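Local coordinates for protein cellulose hydrolase (PDB 4YZT) that hydrolyses beta-1,4-glucosidic linkages of cellulose as a three-module family 5 endoglucanase that binds cellotetraose in its cleft, at residues P85-D90 against T133-G138; D320-E325 against S423-I428; V327-A330 against P335-I338. All coordinates share one frame; numbering follows the deposited sequence.

Contact 1 of 3, residues P85-D90 against T133-G138; sequences PEYPID and TLDKLG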
ATOM      1  N   PRO A  85     -11.822 -28.232  24.414  1.00 26.15           N
ATOM      2  CA  PRO A  85     -10.656 -27.608  25.049  1.00 26.15           C
ATOM      3  C   PRO A  85      -9.366 -27.603  24.217  1.00 25.93           C
ATOM      4  O   PRO A  85      -8.451 -26.863  24.573  1.00 28.85           O
ATOM      5  CB  PRO A  85     -10.464 -28.461  26.305  1.00 24.49           C
ATOM      6  CG  PRO A  85     -10.879 -29.824  25.862  1.00 26.58           C
ATOM      7  CD  PRO A  85     -12.046 -29.600  24.922  1.00 26.24           C
ATOM      8  N   GLU A  86      -9.274 -28.395  23.150  1.00 24.25           N
ATOM      9  CA  GLU A  86      -8.001 -28.517  22.434  1.00 23.70           C
ATOM     10  C   GLU A  86      -7.878 -27.589  21.220  1.00 23.60           C
ATOM     11  O   GLU A  86      -6.779 -27.382  20.707  1.00 22.27           O
ATOM     12  CB  GLU A  86      -7.780 -29.964  21.995  1.00 26.69           C
ATOM     13  CG  GLU A  86      -7.417 -30.906  23.148  1.00 33.25           C
ATOM     14  CD  GLU A  86      -6.460 -30.269  24.163  1.00 38.96           C
ATOM     15  OE1 GLU A  86      -5.306 -29.937  23.797  1.00 39.07           O
ATOM     16  OE2 GLU A  86      -6.868 -30.095  25.334  1.00 42.18           O
ATOM     17  N   TYR A  87      -9.003 -27.036  20.772  1.00 22.56           N
ATOM     18  CA  TYR A  87      -9.021 -26.124  19.622  1.00 19.79           C
ATOM     19  C   TYR A  87      -8.245 -26.664  18.404  1.00 19.08           C
ATOM     20  O   TYR A  87      -7.391 -25.963  17.840  1.00 17.25           O
ATOM     21  CB  TYR A  87      -8.460 -24.754  20.031  1.00 18.12           C
ATOM     22  CG  TYR A  87      -9.203 -24.092  21.189  1.00 19.25           C
ATOM     23  CD1 TYR A  87     -10.465 -23.520  21.015  1.00 16.79           C
ATOM     24  CD2 TYR A  87      -8.632 -24.037  22.453  1.00 20.46           C
ATOM     25  CE1 TYR A  87     -11.139 -22.906  22.089  1.00 17.71           C
ATOM     26  CE2 TYR A  87      -9.286 -23.430  23.516  1.00 20.87           C
ATOM     27  CZ  TYR A  87     -10.531 -22.866  23.328  1.00 20.01           C
ATOM     28  OH  TYR A  87     -11.151 -22.277  24.403  1.00 23.56           O
ATOM     29  N   PRO A  88      -8.540 -27.913  17.993  1.00 18.39           N
ATOM     30  CA  PRO A  88      -7.760 -28.491  16.894  1.00 17.49           C
ATOM     31  C   PRO A  88      -7.944 -27.700  15.602  1.00 19.91           C
ATOM     32  O   PRO A  88      -9.069 -27.371  15.232  1.00 19.46           O
ATOM     33  CB  PRO A  88      -8.324 -29.910  16.773  1.00 19.70           C
ATOM     34  CG  PRO A  88      -9.730 -29.793  17.251  1.00 20.51           C
ATOM     35  CD  PRO A  88      -9.695 -28.760  18.354  1.00 20.62           C
ATOM     36  N   ILE A  89      -6.839 -27.372  14.938  1.00 17.67           N
ATOM     37  CA  ILE A  89      -6.923 -26.693  13.657  1.00 17.39           C
ATOM     38  C   ILE A  89      -7.264 -27.730  12.586  1.00 17.50           C
ATOM     39  O   ILE A  89      -6.685 -28.820  12.558  1.00 16.76           O
ATOM     40  CB  ILE A  89      -5.614 -25.950  13.322  1.00 17.52           C
ATOM     41  CG1 ILE A  89      -5.411 -24.791  14.295  1.00 16.08           C
ATOM     42  CG2 ILE A  89      -5.635 -25.437  11.892  1.00 14.78           C
ATOM     43  CD1 ILE A  89      -3.980 -24.276  14.388  1.00 13.70           C
ATOM     44  N   ASP A  90      -8.242 -27.384  11.747  1.00 17.36           N
ATOM     45  CA  ASP A  90      -8.665 -28.214  10.627  1.00 21.09           C
ATOM     46  C   ASP A  90      -7.477 -28.724   9.801  1.00 16.41           C
ATOM     47  O   ASP A  90      -6.639 -27.940   9.374  1.00 15.68           O
ATOM     48  CB  ASP A  90      -9.610 -27.410   9.745  1.00 23.36           C
ATOM     49  CG  ASP A  90     -10.073 -28.179   8.537  1.00 29.86           C
ATOM     50  OD1 ASP A  90      -9.375 -28.118   7.503  1.00 31.85           O
ATOM     51  OD2 ASP A  90     -11.141 -28.836   8.612  1.00 31.58           O
ATOM     52  N   THR A 133      -9.013 -16.723  26.559  1.00 17.49           N
ATOM     53  CA  THR A 133      -8.491 -16.311  25.254  1.00 16.10           C
ATOM     54  C   THR A 133      -7.019 -16.680  25.095  1.00 17.57           C
ATOM     55  O   THR A 133      -6.595 -17.197  24.050  1.00 15.87           O
ATOM     56  CB  THR A 133      -8.663 -14.787  25.043  1.00 16.50           C
ATOM     57  OG1 THR A 133     -10.037 -14.435  25.238  1.00 19.04           O
ATOM     58  CG2 THR A 133      -8.223 -14.384  23.630  1.00 16.56           C
ATOM     59  N   LEU A 134      -6.245 -16.412  26.142  1.00 17.17           N
ATOM     60  CA  LEU A 134      -4.818 -16.694  26.127  1.00 17.50           C
ATOM     61  C   LEU A 134      -4.563 -18.203  26.094  1.00 16.83           C
ATOM     62  O   LEU A 134      -3.640 -18.657  25.418  1.00 16.90           O
ATOM     63  CB  LEU A 134      -4.133 -16.054  27.335  1.00 20.09           C
ATOM     64  CG  LEU A 134      -2.605 -16.136  27.383  1.00 21.36           C
ATOM     65  CD1 LEU A 134      -1.971 -15.338  26.250  1.00 20.21           C
ATOM     66  CD2 LEU A 134      -2.089 -15.661  28.752  1.00 22.65           C
ATOM     67  N   ASP A 135      -5.383 -18.968  26.815  1.00 16.51           N
ATOM     68  CA  ASP A 135      -5.309 -20.421  26.766  1.00 19.55           C
ATOM     69  C   ASP A 135      -5.531 -20.913  25.345  1.00 20.10           C
ATOM     70  O   ASP A 135      -4.758 -21.716  24.835  1.00 23.00           O
ATOM     71  CB  ASP A 135      -6.336 -21.058  27.710  1.00 20.40           C
ATOM     72  CG  ASP A 135      -6.414 -22.567  27.553  0.72 20.62           C
ATOM     73  OD1 ASP A 135      -5.491 -23.265  28.028  0.85 22.90           O
ATOM     74  OD2 ASP A 135      -7.411 -23.054  26.970  1.00 20.77           O
ATOM     75  N   LYS A 136      -6.577 -20.404  24.701  1.00 17.44           N
ATOM     76  CA  LYS A 136      -6.871 -20.739  23.314  1.00 16.15           C
ATOM     77  C   LYS A 136      -5.744 -20.344  22.337  1.00 17.26           C
ATOM     78  O   LYS A 136      -5.368 -21.133  21.475  1.00 17.12           O
ATOM     79  CB  LYS A 136      -8.171 -20.069  22.882  1.00 15.41           C
ATOM     80  CG  LYS A 136      -8.513 -20.263  21.398  1.00 15.82           C
ATOM     81  CD  LYS A 136      -9.893 -19.697  21.076  1.00 16.41           C
ATOM     82  CE  LYS A 136     -10.140 -19.673  19.577  1.00 16.26           C
ATOM     83  NZ  LYS A 136     -11.474 -19.142  19.245  1.00 15.89           N
ATOM     84  N   LEU A 137      -5.219 -19.126  22.466  1.00 14.78           N
ATOM     85  CA  LEU A 137      -4.150 -18.674  21.583  1.00 14.40           C
ATOM     86  C   LEU A 137      -2.891 -19.545  21.742  1.00 16.13           C
ATOM     87  O   LEU A 137      -2.251 -19.913  20.747  1.00 15.14           O
ATOM     88  CB  LEU A 137      -3.832 -17.194  21.840  1.00 13.08           C
ATOM     89  CG  LEU A 137      -2.742 -16.510  20.991  1.00 12.38           C
ATOM     90  CD1 LEU A 137      -3.071 -16.553  19.503  1.00 13.03           C
ATOM     91  CD2 LEU A 137      -2.539 -15.073  21.429  1.00 12.12           C
ATOM     92  N   GLY A 138      -2.547 -19.878  22.984  1.00 14.46           N
ATOM     93  CA  GLY A 138      -1.456 -20.796  23.252  1.00 14.88           C
ATOM     94  C   GLY A 138      -1.621 -22.134  22.550  1.00 18.20           C
ATOM     95  O   GLY A 138      -0.674 -22.670  21.969  1.00 17.25           O
TER
HETATM   96  O   HOH W   1      -9.484 -21.826  26.488  1.00 23.74           O

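Contact 2 of 3, residues D320-E325 against S423-I428; sequences DPVVKE and SQVMDI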
ATOM      1  N   ASP A 320       1.392  -0.715 -11.855  1.00 15.39           N
ATOM      2  CA  ASP A 320       2.309   0.419 -11.944  1.00 14.49           C
ATOM      3  C   ASP A 320       3.718  -0.158 -11.901  1.00 13.77           C
ATOM      4  O   ASP A 320       4.257  -0.400 -10.827  1.00 11.18           O
ATOM      5  CB  ASP A 320       2.076   1.409 -10.792  1.00 17.17           C
ATOM      6  CG  ASP A 320       2.969   2.644 -10.873  1.00 18.77           C
ATOM      7  OD1 ASP A 320       3.920   2.654 -11.679  1.00 17.37           O
ATOM      8  OD2 ASP A 320       2.716   3.608 -10.119  1.00 17.93           O
ATOM      9  N   PRO A 321       4.307  -0.416 -13.069  1.00 13.86           N
ATOM     10  CA  PRO A 321       5.593  -1.112 -13.081  1.00 14.59           C
ATOM     11  C   PRO A 321       6.721  -0.250 -12.533  1.00 15.65           C
ATOM     12  O   PRO A 321       7.692  -0.782 -11.995  1.00 14.52           O
ATOM     13  CB  PRO A 321       5.820  -1.404 -14.563  1.00 16.80           C
ATOM     14  CG  PRO A 321       4.477  -1.323 -15.172  1.00 16.90           C
ATOM     15  CD  PRO A 321       3.740  -0.291 -14.425  1.00 15.06           C
ATOM     16  N   VAL A 322       6.603   1.062 -12.701  1.00 13.88           N
ATOM     17  CA  VAL A 322       7.641   1.977 -12.237  1.00 13.58           C
ATOM     18  C   VAL A 322       7.733   1.974 -10.714  1.00 14.58           C
ATOM     19  O   VAL A 322       8.835   1.880 -10.162  1.00 14.92           O
ATOM     20  CB  VAL A 322       7.394   3.412 -12.739  1.00 12.84           C
ATOM     21  CG1 VAL A 322       8.333   4.396 -12.050  1.00 13.95           C
ATOM     22  CG2 VAL A 322       7.534   3.466 -14.260  1.00 14.05           C
ATOM     23  N   VAL A 323       6.595   2.071 -10.027  1.00 11.27           N
ATOM     24  CA  VAL A 323       6.650   2.107  -8.570  1.00 11.29           C
ATOM     25  C   VAL A 323       7.217   0.769  -8.049  1.00 11.96           C
ATOM     26  O   VAL A 323       7.978   0.757  -7.075  1.00 12.79           O
ATOM     27  CB  VAL A 323       5.276   2.429  -7.936  1.00 11.12           C
ATOM     28  CG1 VAL A 323       4.342   1.206  -7.948  1.00 11.46           C
ATOM     29  CG2 VAL A 323       5.458   2.933  -6.520  1.00 10.96           C
ATOM     30  N   LYS A 324       6.888  -0.336  -8.713  1.00 12.44           N
ATOM     31  CA  LYS A 324       7.463  -1.632  -8.361  1.00 16.88           C
ATOM     32  C   LYS A 324       8.986  -1.625  -8.511  1.00 17.36           C
ATOM     33  O   LYS A 324       9.709  -2.094  -7.630  1.00 13.68           O
ATOM     34  CB  LYS A 324       6.877  -2.756  -9.226  1.00 17.82           C
ATOM     35  CG  LYS A 324       7.459  -4.157  -8.912  1.00 17.84           C
ATOM     36  CD  LYS A 324       8.544  -4.598  -9.896  1.00 23.44           C
ATOM     37  CE  LYS A 324       7.970  -4.933 -11.255  1.00 26.20           C
ATOM     38  NZ  LYS A 324       8.990  -5.541 -12.169  1.00 26.13           N
ATOM     39  N   GLU A 325       9.473  -1.102  -9.630  1.00 14.36           N
ATOM     40  CA  GLU A 325      10.910  -1.076  -9.858  1.00 14.86           C
ATOM     41  C   GLU A 325      11.606  -0.168  -8.845  1.00 12.90           C
ATOM     42  O   GLU A 325      12.722  -0.464  -8.408  1.00 13.24           O
ATOM     43  CB  GLU A 325      11.242  -0.625 -11.286  1.00 14.24           C
ATOM     44  CG  GLU A 325      10.708  -1.532 -12.399  1.00 16.97           C
ATOM     45  CD  GLU A 325      11.239  -2.964 -12.364  0.63 19.78           C
ATOM     46  OE1 GLU A 325      12.188  -3.265 -11.602  1.00 20.00           O
ATOM     47  OE2 GLU A 325      10.708  -3.794 -13.136  0.69 21.71           O
ATOM     48  N   SER A 423      14.114   3.264 -14.178  1.00 17.09           N
ATOM     49  CA  SER A 423      13.755   4.238 -15.198  1.00 17.50           C
ATOM     50  C   SER A 423      12.477   4.970 -14.794  1.00 17.52           C
ATOM     51  O   SER A 423      11.648   4.434 -14.066  1.00 18.36           O
ATOM     52  CB  SER A 423      13.554   3.569 -16.557  1.00 18.32           C
ATOM     53  OG  SER A 423      14.779   3.072 -17.068  1.00 19.96           O
ATOM     54  N   GLN A 424      12.335   6.195 -15.272  1.00 16.69           N
ATOM     55  CA  GLN A 424      11.113   6.961 -15.075  1.00 15.89           C
ATOM     56  C   GLN A 424      10.356   7.008 -16.400  1.00 19.16           C
ATOM     57  O   GLN A 424      10.963   7.167 -17.463  1.00 19.17           O
ATOM     58  CB  GLN A 424      11.445   8.365 -14.580  1.00 16.45           C
ATOM     59  CG  GLN A 424      11.988   8.412 -13.161  1.00 16.18           C
ATOM     60  CD  GLN A 424      10.879   8.381 -12.133  1.00 15.84           C
ATOM     61  OE1 GLN A 424      10.201   9.382 -11.898  1.00 14.92           O
ATOM     62  NE2 GLN A 424      10.665   7.223 -11.540  1.00 15.81           N
ATOM     63  N   VAL A 425       9.039   6.852 -16.336  1.00 16.48           N
ATOM     64  CA  VAL A 425       8.192   6.890 -17.531  1.00 18.38           C
ATOM     65  C   VAL A 425       7.170   8.033 -17.480  1.00 17.11           C
ATOM     66  O   VAL A 425       6.334   8.081 -16.582  1.00 21.21           O
ATOM     67  CB  VAL A 425       7.426   5.575 -17.709  1.00 19.18           C
ATOM     68  CG1 VAL A 425       6.502   5.658 -18.925  1.00 21.28           C
ATOM     69  CG2 VAL A 425       8.389   4.395 -17.802  1.00 20.77           C
ATOM     70  N   MET A 426       7.231   8.945 -18.445  1.00 18.88           N
ATOM     71  CA  MET A 426       6.294  10.065 -18.502  1.00 18.20           C
ATOM     72  C   MET A 426       5.214   9.842 -19.562  1.00 20.02           C
ATOM     73  O   MET A 426       5.526   9.677 -20.741  1.00 21.82           O
ATOM     74  CB  MET A 426       7.048  11.368 -18.791  1.00 22.09           C
ATOM     75  CG  MET A 426       6.200  12.630 -18.715  1.00 22.44           C
ATOM     76  SD  MET A 426       7.147  14.115 -19.113  1.00 28.35           S
ATOM     77  CE  MET A 426       7.256  13.976 -20.882  1.00 19.86           C
ATOM     78  N   ASP A 427       3.948   9.839 -19.148  1.00 17.73           N
ATOM     79  CA  ASP A 427       2.851   9.726 -20.103  1.00 16.80           C
ATOM     80  C   ASP A 427       2.574  11.086 -20.724  1.00 17.53           C
ATOM     81  O   ASP A 427       2.507  12.094 -20.015  1.00 16.00           O
ATOM     82  CB  ASP A 427       1.580   9.199 -19.435  1.00 18.45           C
ATOM     83  CG  ASP A 427       1.621   7.707 -19.160  1.00 22.80           C
ATOM     84  OD1 ASP A 427       2.658   7.056 -19.394  1.00 24.59           O
ATOM     85  OD2 ASP A 427       0.593   7.180 -18.690  1.00 24.94           O
ATOM     86  N   ILE A 428       2.451  11.116 -22.049  1.00 16.91           N
ATOM     87  CA  ILE A 428       2.021  12.317 -22.743  1.00 16.94           C
ATOM     88  C   ILE A 428       0.535  12.138 -23.059  1.00 16.84           C
ATOM     89  O   ILE A 428       0.171  11.289 -23.858  1.00 19.48           O
ATOM     90  CB  ILE A 428       2.823  12.559 -24.028  1.00 20.80           C
ATOM     91  CG1 ILE A 428       4.324  12.565 -23.726  1.00 24.55           C
ATOM     92  CG2 ILE A 428       2.353  13.849 -24.706  1.00 21.76           C
ATOM     93  CD1 ILE A 428       4.998  13.902 -23.897  1.00 27.65           C
TER

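Contact 3 of 3, residues V327-A330 against P335-I338; sequences VIQA and PNAI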
ATOM      1  N   VAL A 327      10.661   0.242  -5.733  1.00 11.00           N
ATOM      2  CA  VAL A 327      10.756  -0.513  -4.478  1.00 10.92           C
ATOM      3  C   VAL A 327      11.896  -1.537  -4.519  1.00 12.11           C
ATOM      4  O   VAL A 327      12.659  -1.668  -3.568  1.00 11.88           O
ATOM      5  CB  VAL A 327       9.415  -1.226  -4.160  1.00 14.91           C
ATOM      6  CG1 VAL A 327       9.586  -2.283  -3.064  1.00  9.81           C
ATOM      7  CG2 VAL A 327       8.353  -0.199  -3.753  1.00 11.48           C
ATOM      8  N   ILE A 328      12.015  -2.237  -5.639  1.00 11.79           N
ATOM      9  CA  ILE A 328      13.081  -3.210  -5.862  1.00 14.87           C
ATOM     10  C   ILE A 328      14.486  -2.599  -5.741  1.00 17.60           C
ATOM     11  O   ILE A 328      15.374  -3.169  -5.097  1.00 16.46           O
ATOM     12  CB  ILE A 328      12.911  -3.856  -7.254  1.00 16.93           C
ATOM     13  CG1 ILE A 328      11.628  -4.686  -7.263  1.00 17.33           C
ATOM     14  CG2 ILE A 328      14.138  -4.698  -7.639  1.00 17.50           C
ATOM     15  CD1 ILE A 328      11.564  -5.710  -6.151  1.00 16.11           C
ATOM     16  N   GLN A 329      14.682  -1.442  -6.360  1.00 14.78           N
ATOM     17  CA  GLN A 329      15.983  -0.772  -6.323  1.00 15.52           C
ATOM     18  C   GLN A 329      16.236  -0.131  -4.949  1.00 13.49           C
ATOM     19  O   GLN A 329      17.284  -0.339  -4.329  1.00 13.85           O
ATOM     20  CB  GLN A 329      16.059   0.276  -7.433  1.00 16.96           C
ATOM     21  CG  GLN A 329      16.013  -0.331  -8.833  1.00 15.29           C
ATOM     22  CD  GLN A 329      17.219  -1.201  -9.114  1.00 22.57           C
ATOM     23  OE1 GLN A 329      18.340  -0.861  -8.738  1.00 21.27           O
ATOM     24  NE2 GLN A 329      16.997  -2.334  -9.783  1.00 25.12           N
ATOM     25  N   ALA A 330      15.262   0.632  -4.466  1.00 12.70           N
ATOM     26  CA  ALA A 330      15.418   1.298  -3.183  1.00 12.48           C
ATOM     27  C   ALA A 330      15.605   0.284  -2.046  1.00 12.75           C
ATOM     28  O   ALA A 330      16.346   0.539  -1.099  1.00 12.05           O
ATOM     29  CB  ALA A 330      14.222   2.200  -2.903  1.00 11.57           C
ATOM     30  N   PRO A 335      19.359   4.465  -4.808  1.00 19.21           N
ATOM     31  CA  PRO A 335      18.453   5.598  -5.020  1.00 15.35           C
ATOM     32  C   PRO A 335      17.915   5.686  -6.453  1.00 16.89           C
ATOM     33  O   PRO A 335      18.614   5.347  -7.417  1.00 16.48           O
ATOM     34  CB  PRO A 335      19.329   6.807  -4.701  1.00 24.44           C
ATOM     35  CG  PRO A 335      20.373   6.263  -3.758  1.00 27.20           C
ATOM     36  CD  PRO A 335      20.664   4.888  -4.276  1.00 24.44           C
ATOM     37  N   ASN A 336      16.674   6.149  -6.566  1.00 18.37           N
ATOM     38  CA  ASN A 336      16.002   6.314  -7.848  1.00 19.60           C
ATOM     39  C   ASN A 336      15.765   7.780  -8.166  1.00 20.16           C
ATOM     40  O   ASN A 336      15.321   8.547  -7.301  1.00 17.88           O
ATOM     41  CB  ASN A 336      14.655   5.583  -7.844  1.00 17.87           C
ATOM     42  CG  ASN A 336      14.784   4.133  -7.445  1.00 19.24           C
ATOM     43  OD1 ASN A 336      15.190   3.290  -8.250  1.00 18.26           O
ATOM     44  ND2 ASN A 336      14.427   3.826  -6.198  1.00 15.19           N
ATOM     45  N   ALA A 337      16.040   8.163  -9.408  1.00 16.04           N
ATOM     46  CA  ALA A 337      15.713   9.501  -9.870  1.00 16.30           C
ATOM     47  C   ALA A 337      14.186   9.631 -10.007  1.00 18.94           C
ATOM     48  O   ALA A 337      13.497   8.671 -10.368  1.00 18.28           O
ATOM     49  CB  ALA A 337      16.419   9.795 -11.190  1.00 17.52           C
ATOM     50  N   ILE A 338      13.662  10.815  -9.699  1.00 17.09           N
ATOM     51  CA  ILE A 338      12.230  11.064  -9.790  1.00 14.41           C
ATOM     52  C   ILE A 338      11.976  12.282 -10.690  1.00 16.02           C
ATOM     53  O   ILE A 338      12.528  13.366 -10.446  1.00 17.59           O
ATOM     54  CB  ILE A 338      11.604  11.305  -8.388  1.00 16.71           C
ATOM     55  CG1 ILE A 338      11.950  10.162  -7.423  1.00 18.40           C
ATOM     56  CG2 ILE A 338      10.100  11.473  -8.506  1.00 14.88           C
ATOM     57  CD1 ILE A 338      11.295   8.818  -7.768  1.00 19.47           C
TER

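Contact 1 of 3, residues P85-D90 against T133-G138
Y87 lays its phenol ring across the aliphatic stem of K136, and the geometry identifies a CH-pi contact. K136 CG sits 3.6 Å from the centroid of the Y87 ring and only 3° off its normal. The two side chains cross at about a right angle, and the methylenes divide the ring between them: CB of K136 lies against CE2 and CZ, while K136 CD comes within 3.6 Å of Y87 CE1. The lysine can offer this run of carbons because its CG is anti to the backbone N (chi1 175°) and the chain continues fully extended, carrying NZ past the ring to a cation-pi contact with W122.

The edge of the ring is used differently. D135 OD2 lies near the ring plane, 3.9 Å from Y87 CE2, too far for more than a loose contact. The polar link is made by a water, also in that plane: Y87 OH donates to it at 2.7 Å, and it donates in turn to D135 OD2 at 2.5 Å, a short bond. One face and one edge are therefore engaged by successive residues of the same helix turn.

Further out, K139 forms a salt bridge with D135 OD2 and also donates to P85 O, tying the carboxylate and the loop to one ammonium group. Q143 fixes the loop backbone beyond the tyrosine, its NE2 donating to Y87 O and its OE1 accepting from I89 N.

In the TIM barrel, loop 85-90 leads from strand 70-73 to helix 91-105 and meets helix 130-147, which follows strand 110-114; on other sides of that helix, L134 and L137 pack on helix 168-184, and T133 and L137 on helix 118-123.

Contact 2 of 3, residues D320-E325 against S423-I428
Apolar contact centres on V322, whose two methyl groups take separate partners on the facing strand. Its CG2 meets V425 CG2 at 3.8 Å, methyl to methyl, and both side chains start out toward the opposite segment. W284 of helix 280-296 also packs on V322.

Contacts between apolar and polar groups come next, and on the helix side they belong to V322 CG1. With CG1 anti to the backbone N (chi1 170°), that methyl is turned to the beginning of the strand, 3.9 Å from S423 O. V322 CG1 also lies 3.7 Å from Q424 NE2, by van der Waals touch alone, the two side chains crossing at about a right angle. Q424 starts away from the helix, and a bend at chi2 (-83°) brings its amide back; OE1 then accepts from I339 N, which anchors the amide. V425 N is buried by the contact and has no partner in the model, a small polar cost.

Among the residues of these two segments, hydrogen bonds and charges act at and within the start of the helix, not across the contact. D320 is the N-cap: its OD1 accepts from V323 N at 3.2 Å, from well above the carboxylate plane, while OD2 is held by K283 and W284. One turn on, K324 NZ and E325 OE2 form a salt bridge of 2.6 Å.

Taken together, these contacts make up part of an interface between modules: the helix that follows the last strand of the TIM barrel meets a beta strand of the X2 carbohydrate-binding module, an E-set domain.

Contact 3 of 3, residues V327-A330 against P335-I338
The nearest CA atoms of segment 327-330, the last turn of helix 321-330, and the extended segment 335-338 are A330 CA and P335 CA, 5.6 Å apart, and the N336 side chain reaches across to the helix. The helix is the one that follows the eighth strand of the TIM barrel, and the chain turns back beside its C-terminal end before entering strand 338-347 of the X2 module; this contact therefore forms part of the junction between barrel and module.

The N336 side chain starts toward the helix, and its amide touches two consecutive residues there. OD1 lies 3.2 Å from Q329 CB, a tight approach for an oxygen and a carbon, and 3.8 Å from Q329 CG. ND2 rests 3.7 Å from A330 CB. The side chains of Q329 and N336 cross at about a right angle and their amide planes stand 87° apart, which excludes a stack: the methylene base of Q329, not its amide, meets N336, and a bend at chi2 (-65°) helps lead the glutamine tip away.

Both ends of the N336 amide are bonded to other parts of the fold, which fixes its rotation. ND2 donates to D288 OD1 on helix 280-296 and, weakly, to I326 O, while OD1 accepts from A422 N, just before the strand of the binding module that begins at Q424. A leucine in place of N336 would probably leave D288 OD1 and A422 N without these mates and remove this tie between helix 280-296 and the strand's approach.

The A330 methyl has a second neighbour in V291, so the ND2 group of N336 meets a CB that also packs against helix 280-296.

Overall arrangement
Contacts 2 and 3 form one continuous junction, their centres 11 Å apart, and both use helix 321-330. Contact 3 is nested within the loop that contact 2 closes, and the two touch directly: Q424 CD packs 3.2 Å from A337 O, and Q424 OE1 3.4 Å from I338 CA. Contact 1 lies on the opposite side of the chain's centre, 47 Å from contact 2 and 44 Å from contact 3 between centres, and belongs to the barrel alone. None of the three supplies a residue to the cellotetraose pocket, whose N161, E162, H223 and E271 sit at or just after the C-terminal ends of barrel strands.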